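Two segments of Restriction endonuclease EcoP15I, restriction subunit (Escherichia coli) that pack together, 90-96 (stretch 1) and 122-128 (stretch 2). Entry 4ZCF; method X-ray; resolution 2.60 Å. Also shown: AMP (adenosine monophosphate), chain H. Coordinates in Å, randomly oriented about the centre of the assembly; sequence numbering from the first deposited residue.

Stretch 1 90-96: KTYTYIK
Stretch 2 (122-128) GTVNFLK

Two helices, 90-96 and 122-128 of one chain, cross at -57° with their axes 11.4 Å apart, a gap bridged mainly by side chains, with AMP alongside. Both keep helical phi/psi throughout, tied by i to i+4 bonds such as Ile-95 N to Thr-91 O (3.0 Å) and Leu-127 N to Thr-123 O (3.0 Å). The register sets the CA of Thr-91 7.5 Å from that of Thr-123, and the CA of Ile-95 8.4 Å from that of Leu-127. No hydrogen bond crosses; the contact is mostly apolar, and 271 Å² is buried, both sides summed. All seven residues touching across it are buried.

Gly-122 opens stretch 2 beside AMP: its O accepts a weak hydrogen bond from AMP O3' (3.0 Å), and an ideal CB here would lie 3.2 Å from that same O3'. Thr-123 (chi1 m) points sideways. Its CG2 meets Tyr-94 OH at 3.3 Å, near the plane of the tyrosine ring, while its OG1 lies 3.3 Å from AMP O3P. Tyr-94 (p, chi2 63°) also starts sideways, but its length brings the hydroxyl across. Val-124 and Asn-125 stay out of reach.

Phe-126 (t, chi2 40°) is the centrepiece, pointing toward stretch 1 and covered over 70 Å². Its flat ring offers an edge to Thr-91 CG2 (3.7 Å from CD2) and Tyr-92 N (3.9 Å from CE2), and a face to AMP C2'. Thr-91 (m) and Ile-95 (m, t), one turn apart, both point toward stretch 2, whereas the CA-to-CB bond of Tyr-92 (t, chi2 82°) points sideways. Thr-91 OG1 is 2.7 Å from AMP O2P, so the threonine pairs a packing methyl with an oxygen near phosphate.

Leu-127 (m, t) leaves sideways, yet its end comes nearer; the Ile-95 CD1 methyl reaches both Leu-127 CD2 (4.0 Å) and Phe-126 CD2 (3.8 Å). Lys-128 does not reach stretch 1.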

# COMPACT_ATOMS: atom_id res chain seq x y z
N LYS C 90 -34.13 3.39 -3.70
CA LYS C 90 -33.94 1.93 -3.62
C LYS C 90 -32.61 1.54 -2.94
O LYS C 90 -32.55 0.49 -2.29
CB LYS C 90 -34.13 1.23 -4.99
CG LYS C 90 -33.13 1.61 -6.09
CD LYS C 90 -32.86 0.45 -7.02
CE LYS C 90 -32.10 0.88 -8.25
NZ LYS C 90 -33.01 1.31 -9.35
N THR C 91 -31.58 2.40 -3.08
CA THR C 91 -30.25 2.25 -2.49
C THR C 91 -30.37 2.33 -0.98
O THR C 91 -29.94 1.40 -0.30
CB THR C 91 -29.28 3.28 -3.11
OG1 THR C 91 -29.40 3.23 -4.53
CG2 THR C 91 -27.84 3.03 -2.72
N TYR C 92 -30.98 3.40 -0.44
CA TYR C 92 -31.22 3.54 1.00
C TYR C 92 -31.96 2.30 1.56
O TYR C 92 -31.58 1.80 2.63
CB TYR C 92 -32.02 4.82 1.31
CG TYR C 92 -32.42 4.91 2.77
CD1 TYR C 92 -31.52 5.37 3.74
CD2 TYR C 92 -33.68 4.50 3.20
CE1 TYR C 92 -31.88 5.43 5.08
CE2 TYR C 92 -34.04 4.55 4.54
CZ TYR C 92 -33.14 5.01 5.48
OH TYR C 92 -33.50 5.03 6.81
N THR C 93 -33.02 1.82 0.84
CA THR C 93 -33.85 0.67 1.21
C THR C 93 -33.03 -0.62 1.32
O THR C 93 -33.13 -1.30 2.34
CB THR C 93 -35.07 0.56 0.28
OG1 THR C 93 -35.89 1.73 0.44
CG2 THR C 93 -35.90 -0.69 0.54
N TYR C 94 -32.21 -0.96 0.31
CA TYR C 94 -31.38 -2.15 0.38
C TYR C 94 -30.31 -2.07 1.46
O TYR C 94 -29.97 -3.09 2.07
CB TYR C 94 -30.90 -2.65 -0.99
CG TYR C 94 -29.79 -1.92 -1.72
CD1 TYR C 94 -28.50 -1.85 -1.18
CD2 TYR C 94 -29.94 -1.53 -3.05
CE1 TYR C 94 -27.45 -1.27 -1.89
CE2 TYR C 94 -28.90 -0.96 -3.77
CZ TYR C 94 -27.65 -0.83 -3.18
OH TYR C 94 -26.63 -0.27 -3.91
N ILE C 95 -29.81 -0.86 1.73
CA ILE C 95 -28.82 -0.65 2.79
C ILE C 95 -29.51 -0.84 4.15
O ILE C 95 -28.99 -1.58 4.99
CB ILE C 95 -28.05 0.68 2.65
CG1 ILE C 95 -27.14 0.64 1.40
CG2 ILE C 95 -27.23 0.94 3.90
CD1 ILE C 95 -26.74 2.00 0.81
N LYS C 96 -30.69 -0.23 4.33
CA LYS C 96 -31.45 -0.38 5.58
C LYS C 96 -31.82 -1.85 5.82
O LYS C 96 -31.77 -2.29 6.96
CB LYS C 96 -32.69 0.53 5.63
CG LYS C 96 -33.17 0.72 7.06
CD LYS C 96 -34.35 1.68 7.18
CE LYS C 96 -35.27 1.29 8.32
NZ LYS C 96 -34.54 1.13 9.61
N GLY C 122 -21.26 5.98 -7.22
CA GLY C 122 -22.39 6.54 -6.49
C GLY C 122 -22.80 5.73 -5.28
O GLY C 122 -23.14 6.31 -4.24
N THR C 123 -22.77 4.39 -5.39
CA THR C 123 -23.10 3.46 -4.28
C THR C 123 -22.06 3.59 -3.17
O THR C 123 -22.42 3.71 -2.00
CB THR C 123 -23.28 2.00 -4.81
OG1 THR C 123 -24.33 1.98 -5.78
CG2 THR C 123 -23.59 1.01 -3.71
N VAL C 124 -20.76 3.59 -3.54
CA VAL C 124 -19.64 3.71 -2.61
C VAL C 124 -19.64 5.08 -1.89
O VAL C 124 -19.56 5.11 -0.67
CB VAL C 124 -18.30 3.34 -3.30
CG1 VAL C 124 -17.09 3.69 -2.44
CG2 VAL C 124 -18.29 1.85 -3.66
N ASN C 125 -19.83 6.17 -2.63
CA ASN C 125 -19.91 7.53 -2.11
C ASN C 125 -20.93 7.60 -0.97
O ASN C 125 -20.60 8.01 0.14
CB ASN C 125 -20.30 8.50 -3.25
CG ASN C 125 -20.02 9.95 -2.98
OD1 ASN C 125 -19.00 10.50 -3.41
ND2 ASN C 125 -20.93 10.62 -2.30
N PHE C 126 -22.15 7.12 -1.24
CA PHE C 126 -23.26 7.07 -0.29
C PHE C 126 -22.91 6.23 0.94
O PHE C 126 -23.14 6.69 2.05
CB PHE C 126 -24.51 6.51 -1.00
CG PHE C 126 -25.82 6.63 -0.24
CD1 PHE C 126 -26.11 7.78 0.50
CD2 PHE C 126 -26.78 5.63 -0.32
CE1 PHE C 126 -27.32 7.89 1.19
CE2 PHE C 126 -28.00 5.76 0.36
CZ PHE C 126 -28.25 6.88 1.11
N LEU C 127 -22.33 5.03 0.74
CA LEU C 127 -21.91 4.09 1.79
C LEU C 127 -20.86 4.65 2.72
O LEU C 127 -20.89 4.34 3.91
CB LEU C 127 -21.40 2.79 1.18
CG LEU C 127 -22.46 1.78 0.76
CD1 LEU C 127 -21.90 0.79 -0.24
CD2 LEU C 127 -23.04 1.04 1.96
N LYS C 128 -19.94 5.48 2.20
CA LYS C 128 -18.85 6.10 2.96
C LYS C 128 -19.21 7.46 3.60
O LYS C 128 -18.46 7.94 4.44
CB LYS C 128 -17.61 6.23 2.06
CG LYS C 128 -16.96 4.89 1.73
CD LYS C 128 -15.61 5.07 1.05
CE LYS C 128 -14.91 3.75 0.86
NZ LYS C 128 -14.01 3.76 -0.32
P AMP H . -28.20 3.54 -7.67
O1P AMP H . -28.12 3.10 -9.09
O2P AMP H . -29.56 3.12 -7.26
O3P AMP H . -27.31 2.60 -6.94
O5' AMP H . -27.82 5.07 -7.44
C5' AMP H . -28.74 5.95 -6.82
C4' AMP H . -28.05 6.98 -5.98
O4' AMP H . -29.03 7.85 -5.34
C3' AMP H . -27.30 6.33 -4.87
O3' AMP H . -25.96 6.10 -5.30
C2' AMP H . -27.40 7.24 -3.72
O2' AMP H . -26.28 8.14 -3.69
C1' AMP H . -28.64 8.05 -3.95
N9 AMP H . -29.69 7.75 -3.06
C8 AMP H . -30.33 6.60 -3.06
N7 AMP H . -31.32 6.63 -2.12
C5 AMP H . -31.28 7.98 -1.54
C6 AMP H . -31.99 8.73 -0.55
N6 AMP H . -33.06 8.15 0.17
N1 AMP H . -31.61 10.01 -0.31
C2 AMP H . -30.60 10.58 -0.96
N3 AMP H . -29.90 9.94 -1.89
C4 AMP H . -30.18 8.66 -2.23